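Local structure of soluble epoxide hydrolase (Bacillus megaterium, 4INZ) at residues K184-P189 with Q202-S207; D177-L182 with G211-M216; Q21-N26 with E101-S106. The protein is a soluble enzyme of the alpha/beta hydrolase superfamily, built on a mixed beta-sheet core with helices packed around it. The protein carries 1 engineered substitution. All coordinates share one frame; numbering follows the deposited sequence. Where two conformers were deposited one is given.

In the fold
The three contacts illustrate how an alpha/beta hydrolase divides into a sheet flanked by helices and a helical insertion. Interaction 3 comes first along the chain and ties the edge strand 20-25 to the end of helix 89-102. Interactions 1 and 2 lie in the helical excursion between strands 131-137 and 248-253, the usual place of the cap in this family. Both use helix 169-193: interaction 1 joins it to helix 198-210, and interaction 2, which encloses the first in sequence, joins it to helix 213-220. Their centres are 10 Å apart, and Met205 meets Phe179 between them. Interaction 3, centred 27 to 28 Å away, belongs to the sheet edge and touches neither (nearest atoms about 10 to 11 Å apart).

Interaction 1. Residues K184-P189 with Q202-S207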
ATOM      1  N   LYS A 184      18.807   3.296  -3.047  1.00 29.03           N
ATOM      2  CA  LYS A 184      19.325   3.057  -1.712  1.00 33.00           C
ATOM      3  C   LYS A 184      18.199   2.612  -0.795  1.00 32.48           C
ATOM      4  O   LYS A 184      18.399   1.801   0.105  1.00 33.93           O
ATOM      5  CB  LYS A 184      20.020   4.309  -1.181  1.00 39.72           C
ATOM      6  CG  LYS A 184      21.243   4.700  -2.012  1.00 45.73           C
ATOM      7  CD  LYS A 184      22.008   5.877  -1.419  1.00 50.68           C
ATOM      8  CE  LYS A 184      23.280   6.167  -2.217  1.00 54.21           C
ATOM      9  NZ  LYS A 184      23.008   6.483  -3.648  1.00 56.71           N
ATOM     10  N   LEU A 185      17.002   3.119  -1.055  1.00 30.59           N
ATOM     11  CA  LEU A 185      15.849   2.817  -0.222  1.00 30.46           C
ATOM     12  C   LEU A 185      15.365   1.380  -0.408  1.00 28.18           C
ATOM     13  O   LEU A 185      15.133   0.669   0.569  1.00 27.67           O
ATOM     14  CB  LEU A 185      14.723   3.813  -0.508  1.00 31.90           C
ATOM     15  CG  LEU A 185      13.473   3.768   0.364  1.00 31.71           C
ATOM     16  CD1 LEU A 185      13.842   3.856   1.838  1.00 33.52           C
ATOM     17  CD2 LEU A 185      12.529   4.902  -0.031  1.00 32.00           C
ATOM     18  N   VAL A 186      15.243   0.948  -1.659  1.00 28.15           N
ATOM     19  CA  VAL A 186      14.617  -0.337  -1.975  1.00 26.78           C
ATOM     20  C   VAL A 186      15.538  -1.360  -2.643  1.00 25.62           C
ATOM     21  O   VAL A 186      15.490  -2.549  -2.324  1.00 25.79           O
ATOM     22  CB  VAL A 186      13.383  -0.128  -2.882  1.00 29.40           C
ATOM     23  CG1 VAL A 186      12.971  -1.435  -3.556  1.00 32.14           C
ATOM     24  CG2 VAL A 186      12.239   0.455  -2.075  1.00 31.20           C
ATOM     25  N   ILE A 187      16.367  -0.908  -3.577  1.00 23.46           N
ATOM     26  CA  ILE A 187      17.167  -1.833  -4.371  1.00 24.11           C
ATOM     27  C   ILE A 187      18.322  -2.435  -3.580  1.00 25.89           C
ATOM     28  O   ILE A 187      18.495  -3.653  -3.529  1.00 24.46           O
ATOM     29  CB  ILE A 187      17.738  -1.158  -5.636  1.00 22.88           C
ATOM     30  CG1 ILE A 187      16.598  -0.670  -6.535  1.00 23.30           C
ATOM     31  CG2 ILE A 187      18.646  -2.122  -6.390  1.00 24.55           C
ATOM     32  CD1 ILE A 187      15.575  -1.737  -6.843  1.00 23.44           C
ATOM     33  N   ASP A 188      19.124  -1.576  -2.972  1.00 26.89           N
ATOM     34  CA  ASP A 188      20.313  -2.049  -2.280  1.00 26.75           C
ATOM     35  C   ASP A 188      20.011  -3.131  -1.229  1.00 26.28           C
ATOM     36  O   ASP A 188      20.641  -4.183  -1.232  1.00 26.48           O
ATOM     37  CB  ASP A 188      21.103  -0.871  -1.707  1.00 30.65           C
ATOM     38  CG  ASP A 188      21.707   0.005  -2.795  1.00 33.84           C
ATOM     39  OD1 ASP A 188      21.740  -0.436  -3.966  1.00 32.74           O
ATOM     40  OD2 ASP A 188      22.156   1.130  -2.484  1.00 36.74           O
ATOM     41  N   PRO A 189      19.030  -2.895  -0.346  1.00 27.10           N
ATOM     42  CA  PRO A 189      18.730  -3.950   0.633  1.00 26.61           C
ATOM     43  C   PRO A 189      18.121  -5.225   0.034  1.00 24.81           C
ATOM     44  O   PRO A 189      18.398  -6.327   0.520  1.00 26.03           O
ATOM     45  CB  PRO A 189      17.748  -3.275   1.600  1.00 29.63           C
ATOM     46  CG  PRO A 189      17.287  -2.040   0.913  1.00 32.16           C
ATOM     47  CD  PRO A 189      18.379  -1.620  -0.005  1.00 29.10           C
ATOM     48  N   GLN A 202      15.742  -4.473 -12.636  1.00 22.14           N
ATOM     49  CA  GLN A 202      15.437  -3.836 -13.916  1.00 22.81           C
ATOM     50  C   GLN A 202      13.984  -3.377 -13.979  1.00 21.18           C
ATOM     51  O   GLN A 202      13.680  -2.297 -14.503  1.00 20.91           O
ATOM     52  CB  GLN A 202      15.740  -4.791 -15.074  1.00 24.33           C
ATOM     53  CG  GLN A 202      15.500  -4.179 -16.453  1.00 29.98           C
ATOM     54  CD  GLN A 202      16.439  -3.028 -16.734  1.00 36.34           C
ATOM     55  OE1 GLN A 202      17.596  -3.239 -17.104  1.00 37.94           O
ATOM     56  NE2 GLN A 202      15.949  -1.796 -16.551  1.00 36.84           N
ATOM     57  N   ALA A 203      13.083  -4.199 -13.452  1.00 20.78           N
ATOM     58  CA  ALA A 203      11.670  -3.846 -13.447  1.00 18.87           C
ATOM     59  C   ALA A 203      11.429  -2.609 -12.591  1.00 18.63           C
ATOM     60  O   ALA A 203      10.661  -1.727 -12.965  1.00 19.06           O
ATOM     61  CB  ALA A 203      10.822  -5.004 -12.957  1.00 20.22           C
ATOM     62  N   TYR A 204      12.075  -2.552 -11.434  1.00 18.11           N
ATOM     63  CA  TYR A 204      11.957  -1.381 -10.578  1.00 17.64           C
ATOM     64  C   TYR A 204      12.515  -0.142 -11.263  1.00 19.52           C
ATOM     65  O   TYR A 204      11.890   0.918 -11.232  1.00 18.31           O
ATOM     66  CB  TYR A 204      12.678  -1.601  -9.252  1.00 18.20           C
ATOM     67  CG  TYR A 204      11.778  -2.084  -8.141  1.00 20.06           C
ATOM     68  CD1 TYR A 204      11.165  -1.180  -7.286  1.00 20.07           C
ATOM     69  CD2 TYR A 204      11.545  -3.441  -7.942  1.00 21.47           C
ATOM     70  CE1 TYR A 204      10.355  -1.604  -6.256  1.00 20.39           C
ATOM     71  CE2 TYR A 204      10.725  -3.878  -6.910  1.00 22.36           C
ATOM     72  CZ  TYR A 204      10.130  -2.953  -6.072  1.00 22.54           C
ATOM     73  OH  TYR A 204       9.315  -3.374  -5.041  1.00 22.71           O
ATOM     74  N   MET A 205      13.689  -0.269 -11.879  1.00 20.86           N
ATOM     75  CA  MET A 205      14.295   0.872 -12.555  1.00 20.60           C
ATOM     76  C   MET A 205      13.377   1.379 -13.663  1.00 19.65           C
ATOM     77  O   MET A 205      13.180   2.586 -13.810  1.00 20.42           O
ATOM     78  CB  MET A 205      15.670   0.523 -13.134  1.00 21.14           C
ATOM     79  CG  MET A 205      16.724   0.167 -12.087  1.00 24.46           C
ATOM     80  SD  MET A 205      16.957   1.437 -10.824  1.00 28.80           S
ATOM     81  CE  MET A 205      17.456   2.834 -11.826  1.00 30.71           C
ATOM     82  N   ASN A 206      12.834   0.458 -14.455  1.00 18.58           N
ATOM     83  CA  ASN A 206      11.852   0.833 -15.466  1.00 18.13           C
ATOM     84  C   ASN A 206      10.664   1.578 -14.862  1.00 18.93           C
ATOM     85  O   ASN A 206      10.171   2.557 -15.441  1.00 20.33           O
ATOM     86  CB  ASN A 206      11.330  -0.398 -16.209  1.00 17.86           C
ATOM     87  CG  ASN A 206      12.333  -0.969 -17.180  1.00 19.19           C
ATOM     88  OD1 ASN A 206      13.318  -0.316 -17.546  1.00 20.37           O
ATOM     89  ND2 ASN A 206      12.080  -2.201 -17.621  1.00 18.20           N
ATOM     90  N   SER A 207      10.187   1.105 -13.712  1.00 18.72           N
ATOM     91  CA  SER A 207       9.015   1.706 -13.092  1.00 18.78           C
ATOM     92  C   SER A 207       9.280   3.158 -12.716  1.00 19.11           C
ATOM     93  O   SER A 207       8.400   4.005 -12.839  1.00 18.78           O
ATOM     94  CB  SER A 207       8.542   0.912 -11.864  1.00 18.47           C
ATOM     95  OG  SER A 207       9.289   1.238 -10.699  1.00 20.37           O
TER
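Val186 turns CG1 away from its own backbone N (chi1 163°), which brings that methyl obliquely to the ring of Tyr204, while Ile187 has CG1 beside its own backbone N (chi1 -61°) and folds CD1 toward the base of the same tyrosine. Together they join helices 169-193 and 198-210, which follow each other in the cap-like insertion of the alpha/beta hydrolase fold. The contact is a two-point grip on one aromatic side chain. Val186 CG1 lies 3.8 Å from Tyr204 CE1 and makes an off-centre CH-pi contact, 29° from the ring normal; the two side chains cross at about a right angle. Ile187 instead slides past the tyrosine in the opposite direction and sets CD1 3.8 Å from Tyr204 CB. A wider pi-type turn spans Lys184 to Ile187, and the helix is kinked at Pro189, whose nitrogen makes no bond to the preceding turn. Beyond the two helices, Phe50 packs edge-to-face with the tyrosine ring, and Asp49 OD1 hydrogen-bonds to the hydroxyl, so the buried polar end is satisfied. Ile187 also leans on Val201 and Trp208. Within helix 198-210, Ser207 OG donates a 2.7 Å hydrogen bond to Tyr204 O.

Interaction 2. Residues D177-L182 with G211-M216; sequences DNFSGL and GSVLSM
Phe179 and Val213 mark the closest backbone approach, their CA atoms 9.5 Å apart, at a place where Asp177 to Phe179 all have positive phi and right-handed helical angles resume at Ser180. The contact joins two helices of the cap-like insertion of the alpha/beta hydrolase fold, and a single methyl does most of the bridging. Val213 CG2, set anti to its carbonyl carbon because CG1 takes the position anti to the backbone N (chi1 171°), reaches Leu182 CD1 at 4.0 Å and Phe179 CE1 at 4.2 Å. It meets the phenylalanine at the ring edge, near the ring plane, whereas Leu182 and Val213 slide past each other in opposite directions. The valine begins helix 213-220 straight after its N-cap: Ser212 OG accepts a nearly straight 3.1 Å hydrogen bond (171°) from Ser215 N. Gln171, Met174 and Glu175 also touch Val213, so the start of the short helix rests against helix 169-193. Separately, Trp208 of helix 198-210 packs on Leu182. Since only carbon atoms meet across the two segments, the contact consists of apolar packing, held by dispersion and burial of carbon surface; the hydrogen bonds nearby lie within each segment or run to other residues.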
ATOM      1  N   ASP A 177      21.146  10.920 -10.327  1.00 28.73           N
ATOM      2  CA  ASP A 177      22.078   9.822 -10.546  0.52 29.78           C
ATOM      3  C   ASP A 177      21.383   8.471 -10.630  1.00 31.36           C
ATOM      4  O   ASP A 177      21.600   7.577  -9.806  1.00 32.04           O
ATOM      5  CB  ASP A 177      23.151   9.824  -9.465  0.52 30.53           C
ATOM      6  CG  ASP A 177      23.900  11.136  -9.411  0.52 30.96           C
ATOM      7  OD1 ASP A 177      24.733  11.373 -10.310  0.52 32.43           O
ATOM      8  OD2 ASP A 177      23.641  11.932  -8.486  0.52 29.76           O
ATOM      9  N   ASN A 178      20.540   8.326 -11.646  1.00 31.65           N
ATOM     10  CA  ASN A 178      19.873   7.058 -11.884  1.00 31.91           C
ATOM     11  C   ASN A 178      19.013   6.642 -10.685  1.00 27.78           C
ATOM     12  O   ASN A 178      19.054   5.498 -10.247  1.00 27.00           O
ATOM     13  CB  ASN A 178      20.926   5.995 -12.221  1.00 36.70           C
ATOM     14  CG  ASN A 178      20.318   4.696 -12.704  1.00 41.67           C
ATOM     15  OD1 ASN A 178      20.800   3.609 -12.368  1.00 45.09           O
ATOM     16  ND2 ASN A 178      19.253   4.796 -13.496  1.00 41.31           N
ATOM     17  N   PHE A 179      18.239   7.592 -10.163  1.00 26.50           N
ATOM     18  CA  PHE A 179      17.332   7.339  -9.042  1.00 24.58           C
ATOM     19  C   PHE A 179      18.050   6.796  -7.807  1.00 25.05           C
ATOM     20  O   PHE A 179      17.581   5.856  -7.167  1.00 24.22           O
ATOM     21  CB  PHE A 179      16.200   6.403  -9.470  1.00 26.24           C
ATOM     22  CG  PHE A 179      15.402   6.927 -10.631  1.00 27.13           C
ATOM     23  CD1 PHE A 179      14.326   7.781 -10.424  1.00 27.69           C
ATOM     24  CD2 PHE A 179      15.749   6.597 -11.929  1.00 27.89           C
ATOM     25  CE1 PHE A 179      13.598   8.283 -11.494  1.00 27.46           C
ATOM     26  CE2 PHE A 179      15.029   7.097 -13.013  1.00 28.95           C
ATOM     27  CZ  PHE A 179      13.954   7.942 -12.794  1.00 28.01           C
ATOM     28  N   SER A 180      19.178   7.414  -7.467  1.00 25.22           N
ATOM     29  CA  SER A 180      20.024   6.936  -6.383  1.00 28.62           C
ATOM     30  C   SER A 180      19.281   6.855  -5.053  1.00 28.99           C
ATOM     31  O   SER A 180      19.462   5.901  -4.298  1.00 29.17           O
ATOM     32  CB  SER A 180      21.262   7.825  -6.241  1.00 29.72           C
ATOM     33  OG  SER A 180      20.888   9.183  -6.105  1.00 31.23           O
ATOM     34  N   GLY A 181      18.443   7.848  -4.767  1.00 28.87           N
ATOM     35  CA  GLY A 181      17.709   7.860  -3.513  1.00 26.63           C
ATOM     36  C   GLY A 181      16.776   6.668  -3.391  1.00 26.36           C
ATOM     37  O   GLY A 181      16.650   6.061  -2.321  1.00 27.67           O
ATOM     38  N   LEU A 182      16.117   6.327  -4.493  1.00 24.49           N
ATOM     39  CA  LEU A 182      15.195   5.194  -4.510  1.00 25.21           C
ATOM     40  C   LEU A 182      15.950   3.867  -4.501  1.00 26.16           C
ATOM     41  O   LEU A 182      15.515   2.895  -3.884  1.00 25.05           O
ATOM     42  CB  LEU A 182      14.268   5.276  -5.726  1.00 24.86           C
ATOM     43  CG  LEU A 182      13.331   6.486  -5.761  1.00 24.43           C
ATOM     44  CD1 LEU A 182      12.653   6.620  -7.123  1.00 25.67           C
ATOM     45  CD2 LEU A 182      12.291   6.403  -4.641  1.00 26.25           C
ATOM     46  N   GLY A 211       7.408   6.191 -14.285  1.00 19.21           N
ATOM     47  CA  GLY A 211       6.555   6.860 -13.319  1.00 17.79           C
ATOM     48  C   GLY A 211       6.999   8.286 -13.080  1.00 20.95           C
ATOM     49  O   GLY A 211       7.872   8.791 -13.776  1.00 22.69           O
ATOM     50  N   SER A 212       6.397   8.929 -12.081  1.00 22.32           N
ATOM     51  CA  SER A 212       6.733  10.302 -11.727  1.00 23.15           C
ATOM     52  C   SER A 212       7.019  10.421 -10.237  1.00 23.39           C
ATOM     53  O   SER A 212       6.130  10.221  -9.403  1.00 22.22           O
ATOM     54  CB  SER A 212       5.592  11.246 -12.089  1.00 23.58           C
ATOM     55  OG  SER A 212       5.804  12.521 -11.502  1.00 23.97           O
ATOM     56  N   VAL A 213       8.257  10.756  -9.901  1.00 23.17           N
ATOM     57  CA  VAL A 213       8.608  10.955  -8.504  1.00 23.23           C
ATOM     58  C   VAL A 213       7.803  12.112  -7.916  1.00 24.43           C
ATOM     59  O   VAL A 213       7.392  12.066  -6.757  1.00 23.59           O
ATOM     60  CB  VAL A 213      10.120  11.178  -8.321  1.00 23.84           C
ATOM     61  CG1 VAL A 213      10.426  11.602  -6.884  1.00 23.55           C
ATOM     62  CG2 VAL A 213      10.874   9.905  -8.677  1.00 23.64           C
ATOM     63  N   LEU A 214       7.552  13.140  -8.722  1.00 24.93           N
ATOM     64  CA  LEU A 214       6.723  14.253  -8.266  1.00 24.50           C
ATOM     65  C   LEU A 214       5.348  13.746  -7.829  1.00 24.02           C
ATOM     66  O   LEU A 214       4.870  14.068  -6.739  1.00 24.44           O
ATOM     67  CB  LEU A 214       6.586  15.322  -9.354  1.00 26.38           C
ATOM     68  CG  LEU A 214       5.666  16.498  -9.021  1.00 30.28           C
ATOM     69  CD1 LEU A 214       6.092  17.177  -7.725  1.00 31.27           C
ATOM     70  CD2 LEU A 214       5.633  17.502 -10.164  1.00 31.78           C
ATOM     71  N   SER A 215       4.724  12.937  -8.677  1.00 23.81           N
ATOM     72  CA  SER A 215       3.434  12.339  -8.362  1.00 21.90           C
ATOM     73  C   SER A 215       3.502  11.515  -7.081  1.00 21.65           C
ATOM     74  O   SER A 215       2.623  11.610  -6.225  1.00 23.78           O
ATOM     75  CB  SER A 215       2.978  11.434  -9.501  1.00 22.81           C
ATOM     76  OG  SER A 215       2.725  12.181 -10.677  1.00 25.36           O
ATOM     77  N   MET A 216       4.538  10.688  -6.963  1.00 21.32           N
ATOM     78  CA  MET A 216       4.669   9.833  -5.797  0.60 20.24           C
ATOM     79  C   MET A 216       4.738  10.677  -4.514  1.00 21.13           C
ATOM     80  O   MET A 216       4.040  10.385  -3.539  1.00 22.45           O
ATOM     81  CB  MET A 216       5.878   8.898  -5.966  0.60 21.53           C
ATOM     82  CG  MET A 216       5.763   8.027  -7.227  0.60 21.83           C
ATOM     83  SD  MET A 216       7.296   7.363  -7.930  0.60 23.93           S
ATOM     84  CE  MET A 216       7.728   6.133  -6.703  0.60 24.13           C
TER

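Interaction 3. Residues Q21-N26 with E101-S106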
ATOM      1  N   GLN A  21      -2.285  -4.273 -19.055  1.00 45.96           N
ATOM      2  CA  GLN A  21      -3.155  -3.366 -19.792  1.00 47.07           C
ATOM      3  C   GLN A  21      -3.701  -2.240 -18.923  1.00 44.79           C
ATOM      4  O   GLN A  21      -3.247  -2.023 -17.796  1.00 39.48           O
ATOM      5  CB  GLN A  21      -4.306  -4.123 -20.464  1.00 50.70           C
ATOM      6  CG  GLN A  21      -5.316  -4.722 -19.504  1.00 54.75           C
ATOM      7  CD  GLN A  21      -4.992  -6.156 -19.124  1.00 58.62           C
ATOM      8  OE1 GLN A  21      -5.523  -7.099 -19.713  1.00 61.27           O
ATOM      9  NE2 GLN A  21      -4.121  -6.328 -18.134  1.00 59.45           N
ATOM     10  N   TYR A  22      -4.690  -1.533 -19.467  1.00 47.18           N
ATOM     11  CA  TYR A  22      -5.195  -0.305 -18.864  1.00 47.01           C
ATOM     12  C   TYR A  22      -6.688  -0.321 -18.588  1.00 48.99           C
ATOM     13  O   TYR A  22      -7.465  -0.992 -19.277  1.00 51.20           O
ATOM     14  CB  TYR A  22      -4.882   0.887 -19.769  1.00 47.14           C
ATOM     15  CG  TYR A  22      -3.435   1.289 -19.757  1.00 48.85           C
ATOM     16  CD1 TYR A  22      -2.994   2.321 -18.944  1.00 49.65           C
ATOM     17  CD2 TYR A  22      -2.502   0.633 -20.550  1.00 51.41           C
ATOM     18  CE1 TYR A  22      -1.674   2.698 -18.923  1.00 50.03           C
ATOM     19  CE2 TYR A  22      -1.172   1.001 -20.531  1.00 52.77           C
ATOM     20  CZ  TYR A  22      -0.768   2.036 -19.716  1.00 53.40           C
ATOM     21  OH  TYR A  22       0.549   2.417 -19.687  1.00 55.81           O
ATOM     22  N   ILE A  23      -7.080   0.447 -17.578  1.00 46.91           N
ATOM     23  CA  ILE A  23      -8.484   0.680 -17.286  1.00 46.59           C
ATOM     24  C   ILE A  23      -8.701   2.169 -17.026  1.00 45.63           C
ATOM     25  O   ILE A  23      -7.957   2.801 -16.280  1.00 45.45           O
ATOM     26  CB  ILE A  23      -8.980  -0.186 -16.102  1.00 48.41           C
ATOM     27  CG1 ILE A  23     -10.511  -0.177 -16.028  1.00 48.95           C
ATOM     28  CG2 ILE A  23      -8.335   0.255 -14.781  1.00 48.09           C
ATOM     29  CD1 ILE A  23     -11.080  -1.190 -15.058  1.00 49.80           C
ATOM     30  N   ASN A  24      -9.698   2.743 -17.686  1.00 46.02           N
ATOM     31  CA  ASN A  24      -9.982   4.156 -17.516  1.00 45.95           C
ATOM     32  C   ASN A  24     -10.943   4.363 -16.359  1.00 45.29           C
ATOM     33  O   ASN A  24     -12.082   3.892 -16.389  1.00 45.03           O
ATOM     34  CB  ASN A  24     -10.562   4.751 -18.806  1.00 48.57           C
ATOM     35  CG  ASN A  24     -10.809   6.247 -18.702  1.00 51.86           C
ATOM     36  OD1 ASN A  24     -11.938   6.688 -18.492  1.00 54.11           O
ATOM     37  ND2 ASN A  24      -9.748   7.035 -18.851  1.00 52.56           N
ATOM     38  N   VAL A  25     -10.475   5.059 -15.331  1.00 44.61           N
ATOM     39  CA  VAL A  25     -11.293   5.327 -14.162  1.00 44.32           C
ATOM     40  C   VAL A  25     -11.047   6.738 -13.660  1.00 42.98           C
ATOM     41  O   VAL A  25      -9.917   7.229 -13.679  1.00 42.05           O
ATOM     42  CB  VAL A  25     -10.989   4.344 -13.002  1.00 44.51           C
ATOM     43  CG1 VAL A  25     -11.206   2.902 -13.438  1.00 44.96           C
ATOM     44  CG2 VAL A  25      -9.575   4.545 -12.483  1.00 44.35           C
ATOM     45  N   ASN A  26     -12.116   7.394 -13.225  1.00 41.92           N
ATOM     46  CA  ASN A  26     -11.982   8.624 -12.463  1.00 41.61           C
ATOM     47  C   ASN A  26     -11.086   9.654 -13.149  1.00 42.25           C
ATOM     48  O   ASN A  26     -10.326  10.369 -12.491  1.00 40.50           O
ATOM     49  CB  ASN A  26     -11.441   8.293 -11.070  1.00 40.83           C
ATOM     50  CG  ASN A  26     -11.681   9.402 -10.070  1.00 40.34           C
ATOM     51  OD1 ASN A  26     -12.511  10.289 -10.293  1.00 41.35           O
ATOM     52  ND2 ASN A  26     -10.959   9.357  -8.957  1.00 38.88           N
ATOM     53  N   GLU A 101     -15.380  -1.971 -10.084  1.00 39.30           N
ATOM     54  CA  GLU A 101     -16.531  -2.017 -10.977  1.00 42.14           C
ATOM     55  C   GLU A 101     -16.105  -2.131 -12.435  1.00 42.07           C
ATOM     56  O   GLU A 101     -16.741  -2.834 -13.223  1.00 41.39           O
ATOM     57  CB  GLU A 101     -17.411  -0.790 -10.782  1.00 46.75           C
ATOM     58  CG  GLU A 101     -18.100  -0.746  -9.439  1.00 50.36           C
ATOM     59  CD  GLU A 101     -19.287   0.188  -9.437  1.00 53.58           C
ATOM     60  OE1 GLU A 101     -19.469   0.911 -10.441  1.00 54.48           O
ATOM     61  OE2 GLU A 101     -20.038   0.190  -8.439  1.00 53.84           O
ATOM     62  N   GLY A 102     -15.032  -1.436 -12.794  1.00 40.76           N
ATOM     63  CA  GLY A 102     -14.550  -1.443 -14.163  1.00 41.45           C
ATOM     64  C   GLY A 102     -14.136  -2.832 -14.609  1.00 41.00           C
ATOM     65  O   GLY A 102     -14.297  -3.200 -15.776  1.00 41.43           O
ATOM     66  N   LEU A 103     -13.595  -3.602 -13.671  1.00 39.10           N
ATOM     67  CA  LEU A 103     -13.153  -4.966 -13.942  1.00 38.69           C
ATOM     68  C   LEU A 103     -14.322  -5.942 -13.993  1.00 40.88           C
ATOM     69  O   LEU A 103     -14.152  -7.104 -14.368  1.00 42.35           O
ATOM     70  CB  LEU A 103     -12.149  -5.413 -12.881  1.00 36.23           C
ATOM     71  CG  LEU A 103     -10.799  -4.701 -12.923  1.00 36.13           C
ATOM     72  CD1 LEU A 103      -9.974  -5.066 -11.704  1.00 34.03           C
ATOM     73  CD2 LEU A 103     -10.054  -5.048 -14.210  1.00 38.45           C
ATOM     74  N   GLY A 104     -15.502  -5.470 -13.605  1.00 41.77           N
ATOM     75  CA  GLY A 104     -16.713  -6.265 -13.711  1.00 43.21           C
ATOM     76  C   GLY A 104     -17.194  -6.861 -12.401  1.00 44.34           C
ATOM     77  O   GLY A 104     -18.033  -7.762 -12.399  1.00 45.66           O
ATOM     78  N   TYR A 105     -16.677  -6.352 -11.286  1.00 41.80           N
ATOM     79  CA  TYR A 105     -16.998  -6.901  -9.968  1.00 38.55           C
ATOM     80  C   TYR A 105     -17.795  -5.937  -9.088  1.00 40.45           C
ATOM     81  O   TYR A 105     -17.783  -4.723  -9.309  1.00 41.81           O
ATOM     82  CB  TYR A 105     -15.711  -7.313  -9.246  1.00 35.08           C
ATOM     83  CG  TYR A 105     -14.937  -8.373  -9.983  1.00 33.56           C
ATOM     84  CD1 TYR A 105     -13.972  -8.030 -10.917  1.00 31.46           C
ATOM     85  CD2 TYR A 105     -15.181  -9.720  -9.754  1.00 33.83           C
ATOM     86  CE1 TYR A 105     -13.261  -8.998 -11.596  1.00 30.65           C
ATOM     87  CE2 TYR A 105     -14.475 -10.694 -10.429  1.00 33.69           C
ATOM     88  CZ  TYR A 105     -13.516 -10.328 -11.347  1.00 32.08           C
ATOM     89  OH  TYR A 105     -12.810 -11.300 -12.021  1.00 33.68           O
ATOM     90  N   SER A 106     -18.489  -6.490  -8.094  1.00 39.45           N
ATOM     91  CA  SER A 106     -19.181  -5.689  -7.086  1.00 39.13           C
ATOM     92  C   SER A 106     -18.463  -5.774  -5.735  1.00 37.58           C
ATOM     93  O   SER A 106     -18.785  -5.041  -4.801  1.00 36.80           O
ATOM     94  CB  SER A 106     -20.642  -6.129  -6.945  1.00 43.47           C
ATOM     95  OG  SER A 106     -20.739  -7.489  -6.556  1.00 46.14           O
TER
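Ile23 CD1 presses against bare backbone, 3.5 Å from Gly102 C and 3.6 Å from Gly102 CA, where the edge strand 20-25 of the alpha/beta hydrolase sheet passes the end of helix 89-102. The isoleucine stretches fully, with CG1 anti to the backbone N (chi1 -167°) and CD1 continuing outward (chi2 170°), which carries the terminal methyl to the helix. Gly102 has no side chain, and this lets the methyl settle directly on the main chain. The same CD1 lies 3.8 Å from Leu103 N and also meets Leu103 CD2 at 4.1 Å, so one carbon touches both the peptide and the leucine branch that follows. Strand pairing positions the isoleucine: Ile23 is hydrogen-bonded through its backbone to Leu30, and its side chain also packs on Tyr32 of strand 28-36. On the helix side, Leu103 rests on Leu40 of strand 40-44. A little further along, Asn26 links the strand end to the same helix, its N hydrogen-bonded to Gln98 OE1 and its ND2 hydrogen-bonded to Asp95 OD1. The helix itself closes in a Schellman motif at Gly104, whose positive phi of 103° turns the chain away, and Gly104 N donates a 2.9 Å hydrogen bond to Glu101 O.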